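Local structure of enoyl-CoA hydratase (Geobacillus kaustophilus, 2PPY) at residues I26-L34 / S67-L75; Q102-V113 / D124-I135. The protein probably catalyses the reversible hydration of enoyl-CoA thioesters in fatty-acid beta-oxidation. All coordinates share one frame; numbering follows the deposited sequence.

Contact 1. Residues I26-L34 / S67-L75; sequences INKSNSYDL and SAGADINFL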
loop_
_atom_site.group_PDB
_atom_site.type_symbol
_atom_site.label_atom_id
_atom_site.label_comp_id
_atom_site.label_asym_id
_atom_site.label_seq_id
_atom_site.Cartn_x
_atom_site.Cartn_y
_atom_site.Cartn_z
ATOM N N ILE A 26 3.880 8.427 37.963
ATOM C CA ILE A 26 5.291 8.085 37.916
ATOM C C ILE A 26 6.184 9.063 38.671
ATOM O O ILE A 26 7.074 8.664 39.422
ATOM C CB ILE A 26 5.779 8.023 36.463
ATOM C CG1 ILE A 26 4.816 7.177 35.630
ATOM C CG2 ILE A 26 7.179 7.441 36.404
ATOM C CD1 ILE A 26 4.963 7.387 34.133
ATOM N N ASN A 27 5.957 10.350 38.448
ATOM C CA ASN A 27 6.746 11.389 39.092
ATOM C C ASN A 27 6.189 12.764 38.754
ATOM O O ASN A 27 5.133 12.882 38.135
ATOM C CB ASN A 27 8.228 11.292 38.670
ATOM C CG ASN A 27 8.418 11.275 37.164
ATOM O OD1 ASN A 27 7.726 11.981 36.435
ATOM N ND2 ASN A 27 9.384 10.483 36.692
ATOM N N LYS A 28 6.918 13.790 39.175
ATOM C CA LYS A 28 6.507 15.170 38.972
ATOM C C LYS A 28 5.959 15.491 37.585
ATOM O O LYS A 28 5.010 16.272 37.454
ATOM C CB LYS A 28 7.696 16.097 39.259
ATOM C CG LYS A 28 8.933 15.719 38.431
ATOM C CD LYS A 28 10.189 16.533 38.778
ATOM C CE LYS A 28 10.066 17.316 40.072
ATOM N NZ LYS A 28 11.360 18.013 40.383
ATOM N N SER A 29 6.547 14.899 36.547
ATOM C CA SER A 29 6.104 15.165 35.174
ATOM C C SER A 29 5.771 13.883 34.412
ATOM O O SER A 29 5.620 13.892 33.193
ATOM C CB SER A 29 7.183 15.948 34.410
ATOM O OG SER A 29 8.398 15.241 34.368
ATOM N N ASN A 30 5.621 12.788 35.153
ATOM C CA ASN A 30 5.335 11.488 34.568
ATOM C C ASN A 30 6.321 11.116 33.465
ATOM O O ASN A 30 5.923 10.566 32.434
ATOM C CB ASN A 30 3.902 11.413 34.025
ATOM C CG ASN A 30 2.887 11.081 35.104
ATOM O OD1 ASN A 30 3.149 10.264 35.986
ATOM N ND2 ASN A 30 1.716 11.698 35.026
ATOM N N SER A 31 7.600 11.433 33.670
ATOM C CA SER A 31 8.639 11.068 32.706
ATOM C C SER A 31 8.868 9.579 32.919
ATOM O O SER A 31 9.240 9.154 34.011
ATOM C CB SER A 31 9.924 11.844 32.981
ATOM O OG SER A 31 9.750 13.209 32.659
ATOM N N TYR A 32 8.655 8.790 31.872
ATOM C CA TYR A 32 8.766 7.337 31.981
ATOM C C TYR A 32 10.086 6.686 31.603
ATOM O O TYR A 32 10.966 7.313 31.013
ATOM C CB TYR A 32 7.657 6.689 31.151
ATOM C CG TYR A 32 7.741 7.018 29.676
ATOM C CD1 TYR A 32 6.974 8.044 29.118
ATOM C CD2 TYR A 32 8.608 6.316 28.839
ATOM C CE1 TYR A 32 7.073 8.359 27.755
ATOM C CE2 TYR A 32 8.715 6.625 27.481
ATOM C CZ TYR A 32 7.947 7.644 26.948
ATOM O OH TYR A 32 8.070 7.949 25.615
ATOM N N ASP A 33 10.193 5.406 31.952
ATOM C CA ASP A 33 11.362 4.585 31.647
ATOM C C ASP A 33 10.848 3.263 31.074
ATOM O O ASP A 33 9.668 3.145 30.749
ATOM C CB ASP A 33 12.190 4.310 32.906
ATOM C CG ASP A 33 11.366 3.712 34.030
ATOM O OD1 ASP A 33 10.322 3.084 33.754
ATOM O OD2 ASP A 33 11.772 3.860 35.200
ATOM N N LEU A 34 11.720 2.266 30.962
ATOM C CA LEU A 34 11.313 0.978 30.412
ATOM C C LEU A 34 10.316 0.263 31.310
ATOM O O LEU A 34 9.340 -0.306 30.829
ATOM C CB LEU A 34 12.534 0.075 30.177
ATOM C CG LEU A 34 12.232 -1.337 29.648
ATOM C CD1 LEU A 34 11.368 -1.249 28.392
ATOM C CD2 LEU A 34 13.533 -2.072 29.351
ATOM N N SER A 67 1.922 13.809 30.867
ATOM C CA SER A 67 3.242 13.198 30.736
ATOM C C SER A 67 4.141 14.044 29.843
ATOM O O SER A 67 3.714 14.526 28.787
ATOM C CB SER A 67 3.138 11.786 30.154
ATOM O OG SER A 67 4.430 11.250 29.922
ATOM N N ALA A 68 5.388 14.228 30.267
ATOM C CA ALA A 68 6.344 15.011 29.489
ATOM C C ALA A 68 7.238 14.117 28.634
ATOM O O ALA A 68 8.268 14.560 28.137
ATOM C CB ALA A 68 7.197 15.872 30.415
ATOM N N GLY A 69 6.850 12.856 28.468
ATOM C CA GLY A 69 7.643 11.955 27.651
ATOM C C GLY A 69 8.650 11.098 28.399
ATOM O O GLY A 69 8.501 10.828 29.590
ATOM N N ALA A 70 9.689 10.669 27.694
ATOM C CA ALA A 70 10.716 9.823 28.289
ATOM C C ALA A 70 11.630 10.570 29.255
ATOM O O ALA A 70 11.966 11.735 29.039
ATOM C CB ALA A 70 11.550 9.168 27.189
ATOM N N ASP A 71 12.026 9.885 30.324
ATOM C CA ASP A 71 12.924 10.452 31.325
ATOM C C ASP A 71 14.304 10.627 30.685
ATOM O O ASP A 71 14.962 9.648 30.348
ATOM C CB ASP A 71 13.022 9.507 32.526
ATOM C CG ASP A 71 13.850 10.083 33.659
ATOM O OD1 ASP A 71 15.032 10.414 33.432
ATOM O OD2 ASP A 71 13.315 10.199 34.781
ATOM N N ILE A 72 14.736 11.872 30.517
ATOM C CA ILE A 72 16.027 12.160 29.899
ATOM C C ILE A 72 17.199 11.552 30.659
ATOM O O ILE A 72 18.207 11.183 30.056
ATOM C CB ILE A 72 16.257 13.675 29.773
ATOM C CG1 ILE A 72 15.086 14.320 29.023
ATOM C CG2 ILE A 72 17.570 13.942 29.049
ATOM C CD1 ILE A 72 14.838 13.744 27.647
ATOM N N ASN A 73 17.072 11.458 31.980
ATOM C CA ASN A 73 18.125 10.870 32.803
ATOM C C ASN A 73 18.238 9.393 32.465
ATOM O O ASN A 73 19.334 8.868 32.271
ATOM C CB ASN A 73 17.811 11.031 34.293
ATOM C CG ASN A 73 18.053 12.440 34.791
ATOM O OD1 ASN A 73 19.156 12.976 34.661
ATOM N ND2 ASN A 73 17.023 13.050 35.371
ATOM N N PHE A 74 17.093 8.725 32.396
ATOM C CA PHE A 74 17.077 7.312 32.063
ATOM C C PHE A 74 17.449 7.144 30.596
ATOM O O PHE A 74 18.318 6.343 30.257
ATOM C CB PHE A 74 15.692 6.713 32.326
ATOM C CG PHE A 74 15.565 5.279 31.902
ATOM C CD1 PHE A 74 15.242 4.953 30.586
ATOM C CD2 PHE A 74 15.804 4.248 32.806
ATOM C CE1 PHE A 74 15.161 3.623 30.177
ATOM C CE2 PHE A 74 15.727 2.914 32.405
ATOM C CZ PHE A 74 15.405 2.603 31.087
ATOM N N LEU A 75 16.787 7.911 29.735
ATOM C CA LEU A 75 17.033 7.859 28.296
ATOM C C LEU A 75 18.532 7.871 28.036
ATOM O O LEU A 75 19.070 6.933 27.452
ATOM C CB LEU A 75 16.357 9.050 27.606
ATOM C CG LEU A 75 16.297 9.104 26.074
ATOM C CD1 LEU A 75 15.285 10.157 25.653
ATOM C CD2 LEU A 75 17.670 9.419 25.495
#

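Contact 2. Residues Q102-V113 / D124-I135; sequences QVYIACLEGHTV and DLRFMGDEAGKI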
loop_
_atom_site.group_PDB
_atom_site.type_symbol
_atom_site.label_atom_id
_atom_site.label_comp_id
_atom_site.label_asym_id
_atom_site.label_seq_id
_atom_site.Cartn_x
_atom_site.Cartn_y
_atom_site.Cartn_z
ATOM N N GLN A 102 -11.230 -2.778 23.128
ATOM C CA GLN A 102 -11.669 -1.589 23.860
ATOM C C GLN A 102 -11.319 -0.292 23.161
ATOM O O GLN A 102 -10.311 -0.204 22.459
ATOM C CB GLN A 102 -11.030 -1.513 25.256
ATOM C CG GLN A 102 -11.372 -2.617 26.231
ATOM C CD GLN A 102 -10.587 -3.881 25.976
ATOM O OE1 GLN A 102 -9.491 -3.845 25.410
ATOM N NE2 GLN A 102 -11.134 -5.011 26.410
ATOM N N VAL A 103 -12.151 0.720 23.381
ATOM C CA VAL A 103 -11.910 2.040 22.828
ATOM C C VAL A 103 -11.008 2.739 23.843
ATOM O O VAL A 103 -11.352 2.846 25.024
ATOM C CB VAL A 103 -13.225 2.838 22.674
ATOM C CG1 VAL A 103 -12.926 4.294 22.342
ATOM C CG2 VAL A 103 -14.075 2.218 21.581
ATOM N N TYR A 104 -9.846 3.190 23.388
ATOM C CA TYR A 104 -8.904 3.881 24.259
ATOM C C TYR A 104 -9.034 5.403 24.146
ATOM O O TYR A 104 -8.905 5.972 23.064
ATOM C CB TYR A 104 -7.470 3.450 23.931
ATOM C CG TYR A 104 -7.021 2.198 24.662
ATOM C CD1 TYR A 104 -7.658 0.974 24.457
ATOM C CD2 TYR A 104 -5.980 2.252 25.586
ATOM C CE1 TYR A 104 -7.268 -0.171 25.163
ATOM C CE2 TYR A 104 -5.583 1.120 26.294
ATOM C CZ TYR A 104 -6.230 -0.084 26.079
ATOM O OH TYR A 104 -5.844 -1.187 26.794
ATOM N N ILE A 105 -9.293 6.052 25.276
ATOM C CA ILE A 105 -9.447 7.501 25.317
ATOM C C ILE A 105 -8.372 8.110 26.208
ATOM O O ILE A 105 -8.189 7.685 27.349
ATOM C CB ILE A 105 -10.823 7.909 25.896
ATOM C CG1 ILE A 105 -11.944 7.200 25.139
ATOM C CG2 ILE A 105 -11.008 9.430 25.801
ATOM C CD1 ILE A 105 -13.315 7.455 25.732
ATOM N N ALA A 106 -7.664 9.102 25.685
ATOM C CA ALA A 106 -6.631 9.783 26.451
ATOM C C ALA A 106 -7.274 10.995 27.113
ATOM O O ALA A 106 -7.748 11.900 26.428
ATOM C CB ALA A 106 -5.512 10.231 25.535
ATOM N N CYS A 107 -7.307 11.005 28.442
ATOM C CA CYS A 107 -7.890 12.123 29.174
ATOM C C CYS A 107 -6.757 13.082 29.513
ATOM O O CYS A 107 -6.034 12.879 30.487
ATOM C CB CYS A 107 -8.563 11.633 30.459
ATOM S SG CYS A 107 -9.487 12.924 31.340
ATOM N N LEU A 108 -6.609 14.131 28.711
ATOM C CA LEU A 108 -5.532 15.089 28.911
ATOM C C LEU A 108 -5.914 16.276 29.798
ATOM O O LEU A 108 -6.696 17.144 29.401
ATOM C CB LEU A 108 -5.040 15.573 27.544
ATOM C CG LEU A 108 -4.718 14.440 26.557
ATOM C CD1 LEU A 108 -4.342 15.033 25.200
ATOM C CD2 LEU A 108 -3.578 13.571 27.100
ATOM N N GLU A 109 -5.351 16.305 31.003
ATOM C CA GLU A 109 -5.630 17.375 31.955
ATOM C C GLU A 109 -4.413 18.247 32.228
ATOM O O GLU A 109 -4.510 19.253 32.926
ATOM C CB GLU A 109 -6.144 16.790 33.271
ATOM C CG GLU A 109 -7.548 16.224 33.189
ATOM C CD GLU A 109 -7.963 15.525 34.467
ATOM O OE1 GLU A 109 -7.438 14.426 34.741
ATOM O OE2 GLU A 109 -8.808 16.078 35.202
ATOM N N GLY A 110 -3.268 17.859 31.677
ATOM C CA GLY A 110 -2.054 18.632 31.877
ATOM C C GLY A 110 -1.168 18.605 30.648
ATOM O O GLY A 110 -1.588 18.158 29.584
ATOM N N HIS A 111 0.062 19.085 30.792
ATOM C CA HIS A 111 1.005 19.106 29.682
ATOM C C HIS A 111 1.120 17.726 29.054
ATOM O O HIS A 111 1.327 16.729 29.753
ATOM C CB HIS A 111 2.383 19.572 30.162
ATOM C CG HIS A 111 2.420 21.002 30.606
ATOM N ND1 HIS A 111 2.895 21.385 31.843
ATOM C CD2 HIS A 111 2.041 22.140 29.979
ATOM C CE1 HIS A 111 2.804 22.701 31.957
ATOM N NE2 HIS A 111 2.291 23.179 30.843
ATOM N N THR A 112 0.983 17.686 27.730
ATOM C CA THR A 112 1.061 16.449 26.956
ATOM C C THR A 112 2.085 16.668 25.850
ATOM O O THR A 112 1.735 17.076 24.744
ATOM C CB THR A 112 -0.311 16.113 26.321
ATOM O OG1 THR A 112 -1.304 16.037 27.350
ATOM C CG2 THR A 112 -0.260 14.785 25.592
ATOM N N VAL A 113 3.352 16.399 26.149
ATOM C CA VAL A 113 4.413 16.619 25.180
ATOM C C VAL A 113 5.346 15.434 24.971
ATOM O O VAL A 113 5.440 14.540 25.815
ATOM C CB VAL A 113 5.255 17.861 25.574
ATOM C CG1 VAL A 113 4.373 19.106 25.573
ATOM C CG2 VAL A 113 5.872 17.661 26.949
ATOM N N ASP A 124 -7.357 5.864 20.692
ATOM C CA ASP A 124 -8.400 6.097 19.693
ATOM C C ASP A 124 -8.960 7.519 19.708
ATOM O O ASP A 124 -9.341 8.050 18.663
ATOM C CB ASP A 124 -9.552 5.098 19.888
ATOM C CG ASP A 124 -9.081 3.653 19.859
ATOM O OD1 ASP A 124 -8.284 3.318 18.961
ATOM O OD2 ASP A 124 -9.505 2.849 20.721
ATOM N N LEU A 125 -9.014 8.128 20.889
ATOM C CA LEU A 125 -9.538 9.483 21.030
ATOM C C LEU A 125 -8.734 10.272 22.056
ATOM O O LEU A 125 -8.099 9.694 22.931
ATOM C CB LEU A 125 -11.004 9.439 21.475
ATOM C CG LEU A 125 -12.033 8.723 20.597
ATOM C CD1 LEU A 125 -13.304 8.454 21.405
ATOM C CD2 LEU A 125 -12.331 9.560 19.364
ATOM N N ARG A 126 -8.782 11.597 21.948
ATOM C CA ARG A 126 -8.074 12.479 22.868
ATOM C C ARG A 126 -8.974 13.630 23.315
ATOM O O ARG A 126 -9.447 14.399 22.482
ATOM C CB ARG A 126 -6.821 13.044 22.191
ATOM C CG ARG A 126 -5.706 12.018 21.971
ATOM C CD ARG A 126 -4.820 12.420 20.800
ATOM N NE ARG A 126 -5.551 12.312 19.540
ATOM C CZ ARG A 126 -5.886 11.158 18.969
ATOM N NH1 ARG A 126 -5.550 10.007 19.541
ATOM N NH2 ARG A 126 -6.578 11.151 17.837
ATOM N N PHE A 127 -9.220 13.726 24.623
ATOM C CA PHE A 127 -10.044 14.800 25.197
ATOM C C PHE A 127 -9.127 15.630 26.090
ATOM O O PHE A 127 -8.407 15.082 26.923
ATOM C CB PHE A 127 -11.200 14.236 26.042
ATOM C CG PHE A 127 -12.173 13.366 25.273
ATOM C CD1 PHE A 127 -12.249 13.419 23.879
ATOM C CD2 PHE A 127 -13.030 12.499 25.952
ATOM C CE1 PHE A 127 -13.162 12.613 23.175
ATOM C CE2 PHE A 127 -13.945 11.692 25.260
ATOM C CZ PHE A 127 -14.011 11.751 23.867
HETATM N N MSE A 128 -9.152 16.950 25.933
HETATM C CA MSE A 128 -8.270 17.809 26.719
HETATM C C MSE A 128 -8.967 18.954 27.456
HETATM O O MSE A 128 -9.958 19.498 26.974
HETATM C CB MSE A 128 -7.187 18.365 25.793
HETATM C CG MSE A 128 -6.103 19.183 26.465
HETATM SE SE MSE A 128 -4.609 19.406 25.255
HETATM C CE MSE A 128 -3.151 19.056 26.477
ATOM N N GLY A 129 -8.433 19.315 28.624
ATOM C CA GLY A 129 -9.001 20.402 29.408
ATOM C C GLY A 129 -8.636 21.756 28.824
ATOM O O GLY A 129 -7.543 21.909 28.277
ATOM N N ASP A 130 -9.519 22.747 28.949
ATOM C CA ASP A 130 -9.221 24.055 28.366
ATOM C C ASP A 130 -8.086 24.834 29.025
ATOM O O ASP A 130 -7.735 25.920 28.573
ATOM C CB ASP A 130 -10.490 24.924 28.265
ATOM C CG ASP A 130 -11.151 25.194 29.609
ATOM O OD1 ASP A 130 -12.222 25.832 29.596
ATOM O OD2 ASP A 130 -10.621 24.785 30.661
ATOM N N GLU A 131 -7.502 24.268 30.076
ATOM C CA GLU A 131 -6.380 24.899 30.762
ATOM C C GLU A 131 -5.302 23.840 31.000
ATOM O O GLU A 131 -4.432 24.002 31.857
ATOM C CB GLU A 131 -6.828 25.490 32.106
ATOM C CG GLU A 131 -7.908 26.558 32.001
ATOM C CD GLU A 131 -8.202 27.226 33.338
ATOM O OE1 GLU A 131 -7.298 27.897 33.882
ATOM O OE2 GLU A 131 -9.334 27.081 33.850
ATOM N N ALA A 132 -5.370 22.760 30.222
ATOM C CA ALA A 132 -4.434 21.642 30.332
ATOM C C ALA A 132 -2.971 21.996 30.089
ATOM O O ALA A 132 -2.080 21.252 30.489
ATOM C CB ALA A 132 -4.857 20.517 29.384
ATOM N N GLY A 133 -2.716 23.115 29.423
ATOM C CA GLY A 133 -1.338 23.503 29.182
ATOM C C GLY A 133 -0.841 23.397 27.755
ATOM O O GLY A 133 -1.502 23.857 26.822
ATOM N N LYS A 134 0.328 22.781 27.594
ATOM C CA LYS A 134 0.978 22.622 26.289
ATOM C C LYS A 134 0.862 21.223 25.703
ATOM O O LYS A 134 0.867 20.223 26.424
ATOM C CB LYS A 134 2.471 22.942 26.394
ATOM C CG LYS A 134 2.839 24.248 27.077
ATOM C CD LYS A 134 4.357 24.329 27.223
ATOM C CE LYS A 134 4.810 25.597 27.924
ATOM N NZ LYS A 134 6.297 25.646 28.053
ATOM N N ILE A 135 0.780 21.158 24.380
ATOM C CA ILE A 135 0.708 19.879 23.687
ATOM C C ILE A 135 1.554 19.995 22.419
ATOM O O ILE A 135 1.405 20.943 21.646
ATOM C CB ILE A 135 -0.764 19.499 23.357
ATOM C CG1 ILE A 135 -0.807 18.170 22.599
ATOM C CG2 ILE A 135 -1.433 20.616 22.568
ATOM C CD1 ILE A 135 -2.190 17.560 22.534
#

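Contact 1. Residues I26-L34 / S67-L75
Tyr32 and Ala70 form a single beta bridge between the irregular loop 26-34 and the turn that leads into helix 72-75: Tyr32 N donates to Gly69 O at 3.1 Å, and Tyr32 O accepts from Asp71 N at 2.9 Å. Nearer Ser67, Ala68 N hydrogen-bonds to Ser29 O, and the hydroxyl Ser67 OG, extended away from its own backbone N (chi1 175°), donates to Asn30 O from above the carbonyl plane while accepting from Gly69 N in an ST turn. A small residue suits position 70 because the Tyr32 ring has Ala70 CA over the centre of one face, 3.8 Å from the centroid, a CH-pi contact. Gly69 adopts backbone angles that a side chain would strain. Asp33 CB sits likewise over the Phe74 ring, 3.6 Å from its centroid. Asn27 shapes its loop: OD1 takes both Ser29 N and Ser31 N, and ND2 returns a bond to Ser31 O. The contact joins two connections, each ending in an aspartate N-cap: Asp33 caps Phe36 N where strand 19-24 leads into helix 34-48, and Asp71 caps Phe74 N in helix 72-75. Helix 80-99 packs Phe86 on Tyr32 and Phe82 on Phe74, and Phe254 of a second subunit packs on Ile72.

Contact 2. Residues Q102-V113 / D124-I135
Tyr104 N points almost straight at Asp124 OD2 (2.7 Å, 170° at the hydrogen), a carboxylate oxygen standing in for a strand carbonyl just before strand 125-129 begins. The same oxygen forms a salt bridge with Lys216, which would offset its buried charge. Parallel pairing of 103-108 with 125-129 follows, the short segments inclined at 22°, with the ladder running through Ala106 N to Leu125 O (2.9 Å), Phe127 N to Ala106 O and Leu108 N to Phe127 O.

This is the tight part. On the face carrying Ile105, Cys107, Leu125 and Phe127, the Ile105 branch CG2 lies over the Phe127 ring toward its rim, 4.0 Å from the centroid, while CG1 runs alongside Leu125. On the other face, Ala106 is small enough to let the Arg126 stem pass, its CG 4.0 Å from Ala106 CB, and Arg126 carries its guanidinium on to Cys123 O. Leu108 CB packs on Met128 CG, and the selenomethionine's CE, at the end of a chain bent at chi3, rests against Thr112 OG1 (3.6 Å), a hydroxyl that donates to Gly110 O.

Beyond the turn 129-132 a second short pairing, Thr112 with Ile135, is itself buried, Thr112 N bonding to Lys134 O. The solvent side is the rim: exposed Lys134 lays its stem beside partly exposed His111, CG 3.7 Å from CD2, before its extended chain leads away.

Strands 103-108 and 125-129, joined through helix 115-121, make a beta-alpha-beta crossover of the crotonase-like fold. Strand 55-60 pairs with the other edge of 103-108, helix 193-205 covers the Phe127 face, helix 115-121 meets Ala106 and Ile135, and Leu164 of a neighbouring subunit packs on Leu125.

Overall arrangement
Contact 2 belongs to the core, joining adjacent strands of the central sheet, whereas contact 1, about 17 Å away centre to centre, lies farther out and is only partly buried. Their chemistry follows: regular parallel pairing with aliphatic packing on both faces and an aromatic ring on one in 102-113/124-135, against one isolated bridge, polar turns and helix caps in 26-34/67-75. The two are directly joined, since Ser67 N and Ser67 O probably hydrogen-bond to His111 O and Val113 N, so Ser67 lies alongside the short strand 111-113, which pairs on with Ile135. Contact 1 meets two other subunits, one at Ile72 and another at Leu34, and contact 2 a further one at Asp124 and Leu125.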